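Local coordinates for protein S-adenosyl-L-methionine-dependent 2-deoxy-scyllo-inosamine dehydrogenase (Bacillus circulans, PDB 4M7S) that catalyses the radical S-adenosyl-L-methionine-dependent two-electron oxidation of 2-deoxy-scyllo-inosamine to amino-dideoxy-scyllo-inosose in butirosin biosynthesis and binds two [4Fe-4S] clusters, at residues D2-M7 against D207-D212; S6-E11 against N174-T179; A165-M170 against T242-D247; C169-N174 against P186-F191. All blocks are in the same frame, centred on the assembly; numbering follows the deposited sequence.

Contact 1. Residues D2-M7 against D207-D212; sequences DKLFSM and DIWHND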
# COMPACT_ATOMS: atom_id res chain seq x y z
N ASP A 2 -16.21 -10.69 3.33
CA ASP A 2 -16.20 -11.41 2.06
C ASP A 2 -15.51 -10.61 0.94
O ASP A 2 -14.79 -11.17 0.12
CB ASP A 2 -17.61 -11.80 1.64
CG ASP A 2 -17.73 -13.28 1.30
OD1 ASP A 2 -16.96 -14.09 1.86
OD2 ASP A 2 -18.60 -13.64 0.46
N LYS A 3 -15.73 -9.30 0.92
CA LYS A 3 -15.24 -8.46 -0.17
C LYS A 3 -13.70 -8.44 -0.25
O LYS A 3 -13.02 -8.21 0.75
CB LYS A 3 -15.79 -7.04 -0.01
CG LYS A 3 -15.13 -5.99 -0.87
CD LYS A 3 -15.47 -4.58 -0.38
CE LYS A 3 -14.52 -3.54 -0.97
NZ LYS A 3 -13.09 -3.78 -0.57
N LEU A 4 -13.16 -8.68 -1.45
CA LEU A 4 -11.72 -8.62 -1.65
C LEU A 4 -11.23 -7.19 -1.43
O LEU A 4 -12.00 -6.24 -1.57
CB LEU A 4 -11.35 -9.08 -3.06
CG LEU A 4 -9.89 -9.41 -3.35
CD1 LEU A 4 -9.49 -10.72 -2.66
CD2 LEU A 4 -9.61 -9.50 -4.86
N PHE A 5 -9.95 -7.03 -1.10
CA PHE A 5 -9.35 -5.71 -0.98
C PHE A 5 -9.51 -4.95 -2.30
O PHE A 5 -9.54 -5.55 -3.37
CB PHE A 5 -7.87 -5.81 -0.59
CG PHE A 5 -7.12 -6.87 -1.34
CD1 PHE A 5 -6.55 -6.60 -2.58
CD2 PHE A 5 -6.97 -8.14 -0.80
CE1 PHE A 5 -5.87 -7.59 -3.27
CE2 PHE A 5 -6.28 -9.13 -1.48
CZ PHE A 5 -5.73 -8.85 -2.72
N SER A 6 -9.63 -3.63 -2.22
CA SER A 6 -9.81 -2.82 -3.41
C SER A 6 -8.49 -2.14 -3.77
O SER A 6 -8.31 -1.66 -4.89
CB SER A 6 -10.91 -1.78 -3.20
OG SER A 6 -10.52 -0.82 -2.24
N MSE A 7 -7.56 -2.10 -2.81
CA MSE A 7 -6.23 -1.53 -3.01
C MSE A 7 -5.20 -2.47 -2.40
O MSE A 7 -5.41 -3.00 -1.29
CB MSE A 7 -6.13 -0.13 -2.38
CG MSE A 7 -4.67 0.35 -2.13
SE MSE A 7 -3.61 0.83 -3.73
CE MSE A 7 -4.30 2.65 -3.99
N ASP A 207 -6.18 -16.41 0.63
CA ASP A 207 -6.35 -17.22 1.83
C ASP A 207 -5.93 -16.44 3.08
O ASP A 207 -6.49 -16.63 4.16
CB ASP A 207 -5.54 -18.51 1.73
CG ASP A 207 -6.08 -19.45 0.67
OD1 ASP A 207 -7.31 -19.47 0.46
OD2 ASP A 207 -5.27 -20.17 0.05
N ILE A 208 -4.93 -15.58 2.93
CA ILE A 208 -4.50 -14.72 4.02
C ILE A 208 -5.60 -13.69 4.31
O ILE A 208 -6.02 -13.52 5.45
CB ILE A 208 -3.19 -14.00 3.66
CG1 ILE A 208 -2.05 -15.02 3.55
CG2 ILE A 208 -2.85 -12.92 4.69
CD1 ILE A 208 -0.79 -14.45 2.89
N TRP A 209 -6.06 -13.03 3.25
CA TRP A 209 -7.14 -12.06 3.34
C TRP A 209 -8.37 -12.62 4.05
O TRP A 209 -9.05 -11.90 4.79
CB TRP A 209 -7.52 -11.58 1.93
CG TRP A 209 -8.59 -10.52 1.92
CD1 TRP A 209 -9.91 -10.68 1.59
CD2 TRP A 209 -8.43 -9.15 2.27
NE1 TRP A 209 -10.57 -9.48 1.71
CE2 TRP A 209 -9.68 -8.53 2.13
CE3 TRP A 209 -7.34 -8.38 2.71
CZ2 TRP A 209 -9.88 -7.17 2.40
CZ3 TRP A 209 -7.53 -7.04 2.97
CH2 TRP A 209 -8.79 -6.45 2.82
N HIS A 210 -8.65 -13.90 3.84
CA HIS A 210 -9.84 -14.53 4.42
C HIS A 210 -9.56 -15.42 5.63
O HIS A 210 -10.44 -16.15 6.06
CB HIS A 210 -10.59 -15.36 3.36
CG HIS A 210 -11.24 -14.55 2.29
ND1 HIS A 210 -10.71 -14.41 1.03
CD2 HIS A 210 -12.38 -13.81 2.30
CE1 HIS A 210 -11.49 -13.63 0.30
NE2 HIS A 210 -12.51 -13.25 1.05
N ASN A 211 -8.34 -15.40 6.17
CA ASN A 211 -8.09 -16.24 7.35
C ASN A 211 -8.77 -15.65 8.59
O ASN A 211 -9.22 -14.49 8.58
CB ASN A 211 -6.59 -16.54 7.56
CG ASN A 211 -5.78 -15.31 7.93
OD1 ASN A 211 -6.31 -14.34 8.48
ND2 ASN A 211 -4.47 -15.36 7.66
N ASP A 212 -8.84 -16.44 9.65
CA ASP A 212 -9.49 -16.03 10.89
C ASP A 212 -8.96 -14.71 11.44
O ASP A 212 -9.73 -13.84 11.84
CB ASP A 212 -9.35 -17.13 11.95
CG ASP A 212 -10.60 -17.29 12.80
OD1 ASP A 212 -11.47 -16.39 12.75
OD2 ASP A 212 -10.72 -18.31 13.52
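In Trp209 CG is anti to the backbone N (chi1 -177°), on the side of the N-terminal segment; in Phe5 CG is held between its own N and carbonyl carbon (chi1 44°). The two rings meet as a T-shaped (edge-to-face) pair: the edge of Phe5 is turned to one face of the indole, with the ring planes at 80° and the centroid of the Phe5 ring 5.1 Å from that of the six-membered ring of Trp209. Phe5 CD2 comes to 3.5 Å from Trp209 CE3, offset toward the rim, while Phe5 CB stands over the six-membered ring in a CH-pi contact, 3.8 Å from its centroid. The indole edge is used as well: Trp209 NE1 donates to Lys3 O at 2.9 Å, the oxygen lying close to the ring plane. His210, the first residue to leave the helix 205-209, makes the same kind of bond one residue on, to the carbonyl one residue earlier. Its NE2 gives a nearly straight bond of 3.2 Å to Asp2 O, approached from above the carbonyl plane, and its ND1 is bonded to Ser206 O, which fixes the turn of the imidazole. The contact thus fastens the chain leading into strand 7-10, the first strand of the radical SAM fold, to the end of a helix of the iron-sulfur cluster-binding domain. Leu4 adds a looser apolar touch, CD1 lying 4.3 Å from Trp209 CD1. Ala176 touches both Phe5 and Trp209, whereas Asp2 and Lys3 lie at the surface, the Lys3 ammonium reaching Leu4 O and Asn174 OD1.

Contact 2. Residues S6-E11 against N174-T179; sequences SMIEVE and NLAVVT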
# COMPACT_ATOMS: atom_id res chain seq x y z
N SER A 6 -9.63 -3.63 -2.22
CA SER A 6 -9.81 -2.82 -3.41
C SER A 6 -8.49 -2.14 -3.77
O SER A 6 -8.31 -1.66 -4.89
CB SER A 6 -10.91 -1.78 -3.20
OG SER A 6 -10.52 -0.82 -2.24
N MSE A 7 -7.56 -2.10 -2.81
CA MSE A 7 -6.23 -1.53 -3.01
C MSE A 7 -5.20 -2.47 -2.40
O MSE A 7 -5.41 -3.00 -1.29
CB MSE A 7 -6.13 -0.13 -2.38
CG MSE A 7 -4.67 0.35 -2.13
SE MSE A 7 -3.61 0.83 -3.73
CE MSE A 7 -4.30 2.65 -3.99
N ILE A 8 -4.12 -2.72 -3.12
CA ILE A 8 -3.01 -3.45 -2.55
C ILE A 8 -1.73 -2.63 -2.70
O ILE A 8 -1.44 -2.12 -3.78
CB ILE A 8 -2.84 -4.86 -3.17
CG1 ILE A 8 -1.61 -5.55 -2.57
CG2 ILE A 8 -2.73 -4.79 -4.69
CD1 ILE A 8 -1.62 -7.05 -2.79
N GLU A 9 -0.99 -2.48 -1.59
CA GLU A 9 0.24 -1.71 -1.58
C GLU A 9 1.41 -2.66 -1.50
O GLU A 9 1.48 -3.46 -0.56
CB GLU A 9 0.29 -0.79 -0.35
CG GLU A 9 -0.20 0.62 -0.57
CD GLU A 9 -0.04 1.47 0.67
OE1 GLU A 9 1.01 1.36 1.34
OE2 GLU A 9 -0.97 2.24 0.99
N VAL A 10 2.31 -2.58 -2.47
CA VAL A 10 3.43 -3.51 -2.55
C VAL A 10 4.77 -2.80 -2.30
O VAL A 10 5.15 -1.90 -3.06
CB VAL A 10 3.45 -4.21 -3.90
CG1 VAL A 10 4.49 -5.33 -3.92
CG2 VAL A 10 2.07 -4.79 -4.22
N GLU A 11 5.47 -3.21 -1.25
CA GLU A 11 6.79 -2.65 -0.97
C GLU A 11 7.84 -3.25 -1.90
O GLU A 11 8.63 -4.12 -1.49
CB GLU A 11 7.17 -2.91 0.50
CG GLU A 11 8.31 -2.05 1.03
CD GLU A 11 8.64 -2.35 2.48
OE1 GLU A 11 8.42 -3.51 2.93
OE2 GLU A 11 9.11 -1.42 3.17
N ASN A 174 -10.46 -2.88 3.05
CA ASN A 174 -10.20 -2.40 1.68
C ASN A 174 -8.76 -2.54 1.20
O ASN A 174 -8.49 -2.48 0.01
CB ASN A 174 -10.61 -0.93 1.56
CG ASN A 174 -12.10 -0.73 1.63
OD1 ASN A 174 -12.84 -1.33 0.87
ND2 ASN A 174 -12.54 0.10 2.57
N LEU A 175 -7.84 -2.69 2.14
CA LEU A 175 -6.43 -2.53 1.84
C LEU A 175 -5.63 -3.71 2.35
O LEU A 175 -5.79 -4.13 3.51
CB LEU A 175 -5.92 -1.23 2.49
CG LEU A 175 -4.54 -0.63 2.24
CD1 LEU A 175 -3.64 -0.81 3.45
CD2 LEU A 175 -3.88 -1.17 0.98
N ALA A 176 -4.78 -4.26 1.49
CA ALA A 176 -3.74 -5.19 1.91
C ALA A 176 -2.39 -4.54 1.63
O ALA A 176 -2.20 -3.91 0.58
CB ALA A 176 -3.86 -6.52 1.15
N VAL A 177 -1.44 -4.70 2.55
CA VAL A 177 -0.07 -4.27 2.32
C VAL A 177 0.81 -5.50 2.22
O VAL A 177 0.67 -6.41 3.03
CB VAL A 177 0.46 -3.39 3.47
CG1 VAL A 177 1.93 -3.02 3.24
CG2 VAL A 177 -0.37 -2.14 3.60
N VAL A 178 1.71 -5.53 1.24
CA VAL A 178 2.70 -6.60 1.12
C VAL A 178 4.11 -5.98 1.25
O VAL A 178 4.47 -5.10 0.46
CB VAL A 178 2.58 -7.30 -0.25
CG1 VAL A 178 3.67 -8.37 -0.42
CG2 VAL A 178 1.19 -7.90 -0.42
N THR A 179 4.88 -6.42 2.24
CA THR A 179 6.19 -5.85 2.52
C THR A 179 7.23 -6.48 1.61
O THR A 179 6.91 -7.42 0.86
CB THR A 179 6.61 -6.09 3.98
OG1 THR A 179 6.88 -7.48 4.17
CG2 THR A 179 5.51 -5.61 4.94
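Asn174 O is gripped by two backbone N-H groups in succession: Ser6 N at 2.8 Å, tilted from the carbonyl plane, and Met7 N at 3.0 Å, nearly along the C=O axis. The Ser6 hydroxyl OG adds a weak bond to the same oxygen. From this fork the segments run on as neighbouring parallel strands, 7-10 and 175-178, in register from Met7 beside Leu175 to Val10 beside Val178. Ala176 N bonds Met7 O, Glu9 N bonds Ala176 O at 2.9 Å, Val178 N bonds Glu9 O, and Glu11 N closes the series on Val178 O at 2.7 Å with an almost linear N-H...O. CA-H...O contacts, such as Ile8 CA to Ala176 O, lie between these bonds. On one face of the sheet Met7, a selenomethionine, and Leu175 run alongside each other; Leu175 CD2 is 3.6 Å from Met7 CG. On the other face Ile8 CG1 is anti to the backbone N (chi1 177°), and CD1 beyond it meets Val178 CG2 at 3.8 Å. Ile8 and Val10 are covered there by helix 38-50, and Ala176 by Trp209. At the far end the extended Glu11 side chain crosses to Thr179, with OE1 3.3 Å from Thr179 CB, and accepts a bond from Val180 N. Strand 7-10 is the first of the parallel strands of the radical SAM fold and 175-178 belongs to the iron-sulfur cluster-binding domain; regular peptide hydrogen bonding continues one sheet across both, so the N-H and C=O groups that the two strands turn to each other pair off.

Contact 3. Residues A165-M170 against T242-D247; sequences ANMSCM and TEEQYD. With SF4 (iron/sulfur cluster), chain B.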
# COMPACT_ATOMS: atom_id res chain seq x y z
N ALA A 165 -10.65 5.24 20.73
CA ALA A 165 -10.81 3.83 21.07
C ALA A 165 -12.08 3.18 20.50
O ALA A 165 -12.14 1.96 20.34
CB ALA A 165 -10.78 3.67 22.58
N ASN A 166 -13.09 4.01 20.22
CA ASN A 166 -14.38 3.53 19.75
C ASN A 166 -14.66 3.87 18.29
O ASN A 166 -15.75 3.61 17.78
CB ASN A 166 -15.50 4.08 20.63
CG ASN A 166 -15.37 3.63 22.07
OD1 ASN A 166 -14.86 2.55 22.35
ND2 ASN A 166 -15.83 4.47 23.00
N MSE A 167 -13.68 4.46 17.61
CA MSE A 167 -13.87 4.82 16.21
C MSE A 167 -13.78 3.61 15.30
O MSE A 167 -12.95 2.73 15.50
CB MSE A 167 -12.85 5.85 15.76
CG MSE A 167 -12.92 7.17 16.46
SE MSE A 167 -12.08 8.56 15.40
CE MSE A 167 -11.32 9.62 16.86
N SER A 168 -14.64 3.59 14.29
CA SER A 168 -14.57 2.57 13.26
C SER A 168 -13.35 2.82 12.38
O SER A 168 -12.76 3.90 12.38
CB SER A 168 -15.81 2.62 12.39
OG SER A 168 -15.75 3.77 11.56
N CYS A 169 -12.98 1.80 11.62
CA CYS A 169 -12.01 1.98 10.56
C CYS A 169 -12.15 0.89 9.52
O CYS A 169 -12.13 -0.29 9.84
CB CYS A 169 -10.58 1.99 11.07
SG CYS A 169 -9.44 2.17 9.69
N MSE A 170 -12.26 1.31 8.26
CA MSE A 170 -12.53 0.39 7.16
C MSE A 170 -11.27 0.01 6.39
O MSE A 170 -11.35 -0.76 5.45
CB MSE A 170 -13.56 1.00 6.21
CG MSE A 170 -14.78 1.59 6.89
SE MSE A 170 -15.65 0.32 8.07
CE MSE A 170 -15.83 -1.14 6.79
N THR A 242 -13.20 5.95 7.61
CA THR A 242 -13.89 5.88 8.89
C THR A 242 -15.32 6.39 8.69
O THR A 242 -15.55 7.20 7.78
CB THR A 242 -13.16 6.72 9.95
OG1 THR A 242 -13.32 8.11 9.65
CG2 THR A 242 -11.66 6.37 9.98
N GLU A 243 -16.26 5.93 9.51
CA GLU A 243 -17.62 6.48 9.48
C GLU A 243 -17.56 7.96 9.79
O GLU A 243 -18.33 8.77 9.26
CB GLU A 243 -18.50 5.82 10.55
CG GLU A 243 -18.68 4.33 10.41
CD GLU A 243 -19.51 3.75 11.54
OE1 GLU A 243 -19.14 3.93 12.72
OE2 GLU A 243 -20.54 3.11 11.24
N GLU A 244 -16.62 8.30 10.65
CA GLU A 244 -16.43 9.65 11.17
C GLU A 244 -16.04 10.66 10.08
O GLU A 244 -16.09 11.87 10.31
CB GLU A 244 -15.35 9.61 12.26
CG GLU A 244 -15.69 8.74 13.49
CD GLU A 244 -15.60 7.23 13.23
OE1 GLU A 244 -15.82 6.44 14.17
OE2 GLU A 244 -15.30 6.83 12.08
N GLN A 245 -15.67 10.15 8.91
CA GLN A 245 -15.08 10.98 7.85
C GLN A 245 -16.03 11.97 7.15
O GLN A 245 -15.57 12.91 6.50
CB GLN A 245 -14.42 10.08 6.79
CG GLN A 245 -15.39 9.63 5.72
CD GLN A 245 -14.86 8.46 4.91
OE1 GLN A 245 -13.66 8.17 4.91
NE2 GLN A 245 -15.76 7.77 4.22
N TYR A 246 -17.34 11.76 7.27
CA TYR A 246 -18.31 12.67 6.64
C TYR A 246 -18.44 13.97 7.42
O TYR A 246 -19.30 14.81 7.13
CB TYR A 246 -19.64 11.97 6.40
CG TYR A 246 -19.59 10.80 5.45
CD1 TYR A 246 -19.36 10.98 4.09
CD2 TYR A 246 -19.78 9.50 5.91
CE1 TYR A 246 -19.32 9.90 3.22
CE2 TYR A 246 -19.73 8.42 5.05
CZ TYR A 246 -19.51 8.62 3.71
OH TYR A 246 -19.47 7.54 2.86
N ASP A 247 -17.57 14.14 8.42
CA ASP A 247 -17.69 15.22 9.39
C ASP A 247 -16.31 15.50 10.00
O ASP A 247 -15.66 14.60 10.53
CB ASP A 247 -18.67 14.72 10.45
CG ASP A 247 -18.84 15.68 11.60
OD1 ASP A 247 -19.58 16.68 11.45
OD2 ASP A 247 -18.25 15.42 12.67
FE1 SF4 B . -5.38 3.23 12.25
FE2 SF4 B . -5.94 0.64 12.75
FE3 SF4 B . -4.76 1.37 10.46
FE4 SF4 B . -7.33 1.91 10.90
S1 SF4 B . -6.43 -0.20 10.66
S2 SF4 B . -5.80 3.38 10.00
S3 SF4 B . -7.34 2.41 13.13
S4 SF4 B . -3.81 1.56 12.54
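Ser168 is wedged against Glu243 and Glu244 and forms the tight part of this contact. Its OG sits between the backbone N and the carbonyl carbon (chi1 72°) and accepts from Glu243 N at 3.0 Å, with the N-H pointing almost straight at it; Glu243 CG lies 3.2 Å from the same Ser168 OG. The serine backbone N donates to Glu244 OE1 at 3.1 Å, meeting the carboxylate on the syn side. The Glu244 chain bends at chi2 (74°), and the other carboxylate oxygen, OE2, lies 3.1 Å from Ser168 OG. OE1 also rests against Met167, 3.4 Å from its CB. Beside these polar groups Thr242 turns CG2 to Ser168 O at 3.6 Å, while its OG1 is bonded to Val238 O. The outer side is looser: the exposed Glu243 carboxylate has OE1 3.6 Å from Ser168 CB, and the selenium of Met167 only approaches Glu244 CG at 4.1 Å. The contact joins the loop that carries Cys169 and leads into helix 171-174 to the short 3-10 turn near the C terminus. Cys169 points its CB away from that turn and binds FE4 of the cluster through SG. Ser168 O is held by Arg226 NH1, another residue of the cluster pocket. Serine N, OG and O thus each have a partner just before the iron ligand, which fixes the backbone entering Cys169; the N-H bond would probably favour the ionised Glu244 carboxylate.

Contact 4. Residues C169-N174 against P186-F191; sequences CMVPSN and PCFEDF. With SF4 (iron/sulfur cluster), chain B.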
# COMPACT_ATOMS: atom_id res chain seq x y z
N CYS A 169 -12.98 1.80 11.62
CA CYS A 169 -12.01 1.98 10.56
C CYS A 169 -12.15 0.89 9.52
O CYS A 169 -12.13 -0.29 9.84
CB CYS A 169 -10.58 1.99 11.07
SG CYS A 169 -9.44 2.17 9.69
N MSE A 170 -12.26 1.31 8.26
CA MSE A 170 -12.53 0.39 7.16
C MSE A 170 -11.27 0.01 6.39
O MSE A 170 -11.35 -0.76 5.45
CB MSE A 170 -13.56 1.00 6.21
CG MSE A 170 -14.78 1.59 6.89
SE MSE A 170 -15.65 0.32 8.07
CE MSE A 170 -15.83 -1.14 6.79
N VAL A 171 -10.11 0.56 6.76
CA VAL A 171 -8.86 0.23 6.05
C VAL A 171 -8.62 -1.28 5.93
O VAL A 171 -8.35 -1.77 4.83
CB VAL A 171 -7.62 0.95 6.64
CG1 VAL A 171 -6.34 0.58 5.85
CG2 VAL A 171 -7.83 2.47 6.64
N PRO A 172 -8.74 -2.04 7.04
CA PRO A 172 -8.52 -3.48 6.89
C PRO A 172 -9.58 -4.19 6.04
O PRO A 172 -9.39 -5.36 5.72
CB PRO A 172 -8.59 -4.02 8.33
CG PRO A 172 -8.38 -2.82 9.21
CD PRO A 172 -8.97 -1.66 8.45
N SER A 173 -10.67 -3.50 5.69
CA SER A 173 -11.68 -4.07 4.79
C SER A 173 -11.38 -3.80 3.31
O SER A 173 -12.01 -4.40 2.43
CB SER A 173 -13.06 -3.52 5.14
OG SER A 173 -13.38 -3.77 6.49
N ASN A 174 -10.46 -2.88 3.05
CA ASN A 174 -10.20 -2.40 1.68
C ASN A 174 -8.76 -2.54 1.20
O ASN A 174 -8.49 -2.48 0.01
CB ASN A 174 -10.61 -0.93 1.56
CG ASN A 174 -12.10 -0.73 1.63
OD1 ASN A 174 -12.84 -1.33 0.87
ND2 ASN A 174 -12.54 0.10 2.57
N PRO A 186 -2.57 -5.37 7.49
CA PRO A 186 -3.94 -4.91 7.27
C PRO A 186 -4.03 -3.41 7.04
O PRO A 186 -5.12 -2.92 6.78
CB PRO A 186 -4.63 -5.26 8.59
CG PRO A 186 -3.56 -5.07 9.60
CD PRO A 186 -2.29 -5.56 8.93
N CYS A 187 -2.90 -2.70 7.12
CA CYS A 187 -2.92 -1.24 7.07
C CYS A 187 -1.56 -0.59 6.77
O CYS A 187 -0.51 -1.14 7.08
CB CYS A 187 -3.44 -0.69 8.39
SG CYS A 187 -3.27 1.08 8.48
N PHE A 188 -1.61 0.60 6.18
CA PHE A 188 -0.40 1.33 5.79
C PHE A 188 0.30 1.91 7.01
O PHE A 188 1.44 2.38 6.93
CB PHE A 188 -0.77 2.47 4.83
CG PHE A 188 -1.90 3.31 5.34
CD1 PHE A 188 -1.68 4.32 6.28
CD2 PHE A 188 -3.20 3.08 4.91
CE1 PHE A 188 -2.73 5.08 6.77
CE2 PHE A 188 -4.25 3.84 5.39
CZ PHE A 188 -4.01 4.85 6.33
N GLU A 189 -0.40 1.90 8.15
CA GLU A 189 0.13 2.41 9.41
C GLU A 189 1.07 1.41 10.09
O GLU A 189 1.92 1.79 10.89
CB GLU A 189 -1.02 2.73 10.37
CG GLU A 189 -1.85 3.96 10.01
CD GLU A 189 -1.18 5.27 10.40
OE1 GLU A 189 -0.46 5.30 11.42
OE2 GLU A 189 -1.38 6.27 9.69
N ASP A 190 0.91 0.13 9.77
CA ASP A 190 1.63 -0.94 10.47
C ASP A 190 3.12 -1.04 10.07
O ASP A 190 3.59 -2.10 9.66
CB ASP A 190 0.93 -2.27 10.22
CG ASP A 190 1.31 -3.32 11.25
OD1 ASP A 190 1.96 -2.95 12.26
OD2 ASP A 190 0.94 -4.49 11.05
N PHE A 191 3.86 0.05 10.23
CA PHE A 191 5.28 0.09 9.88
C PHE A 191 6.08 -0.93 10.68
O PHE A 191 7.09 -1.45 10.21
CB PHE A 191 5.87 1.48 10.13
CG PHE A 191 7.38 1.51 10.04
CD1 PHE A 191 8.01 1.62 8.81
CD2 PHE A 191 8.16 1.43 11.18
CE1 PHE A 191 9.40 1.65 8.72
CE2 PHE A 191 9.55 1.45 11.10
CZ PHE A 191 10.16 1.56 9.86
FE1 SF4 B . -5.38 3.23 12.25
FE2 SF4 B . -5.94 0.64 12.75
FE3 SF4 B . -4.76 1.37 10.46
FE4 SF4 B . -7.33 1.91 10.90
S1 SF4 B . -6.43 -0.20 10.66
S2 SF4 B . -5.80 3.38 10.00
S3 SF4 B . -7.34 2.41 13.13
S4 SF4 B . -3.81 1.56 12.54
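Val171 packs against Cys187 and Phe188 in the SPASM-family iron-sulfur cluster-binding domain, where Cys169 and Cys187 bind two irons of a [4Fe-4S] cluster whose pocket also includes Cys232 and Cys235. Its CG1 is anti to the backbone N (chi1 -180°) and lies 4.1 Å from Cys187 CB and 3.9 Å from Phe188 CE2. The Phe188 side chain crosses that of Val171 at about a right angle. Its CG is held between the backbone N and the carbonyl carbon (chi1 49°), and one ring face carries Cys187 SG above its centre. Both cysteines place SG anti to their own N: Cys169 SG binds FE4, and Cys187 SG binds FE3 at 2.5 Å. Each sulfur also accepts a backbone N-H two residues on, Val171 N for Cys169 and Glu189 N for Cys187, bonds that would temper the thiolate charge. The Cys187 turn is a type I beta turn running to Asp190. Beside the cluster the two prolines touch loosely, Pro172 CB 4.2 Å from Pro186 CB, while helix 212-222 covers both. Pro172 CA makes a CA-H...O contact with Pro186 O, and its ring reaches the cluster, CG ending 3.6 Å from sulfide S1.

Overall arrangement
From the N terminus, residues 2-7 meet 207-212 in contact 1, closing a loop of about 200 residues. The chain goes straight on into strand 7-10, which pairs with 175-178 in contact 2; the two contacts share Ser6 and Met7 and touch through Lys3 and Asn174. Next come 165-170 and 169-174, which overlap at Cys169 and Met170: contact 4 closes a short loop through strands 175-178 and 183-185, and contact 3 a longer one to the C-terminal turn. Contact 4 lies within the span of contact 1 and crosses contact 2; contact 3 crosses contacts 1 and 2. Contacts 1 and 2 join the first radical SAM strand and the chain leading into it to the cluster-binding domain, whose cluster touches contacts 3 and 4.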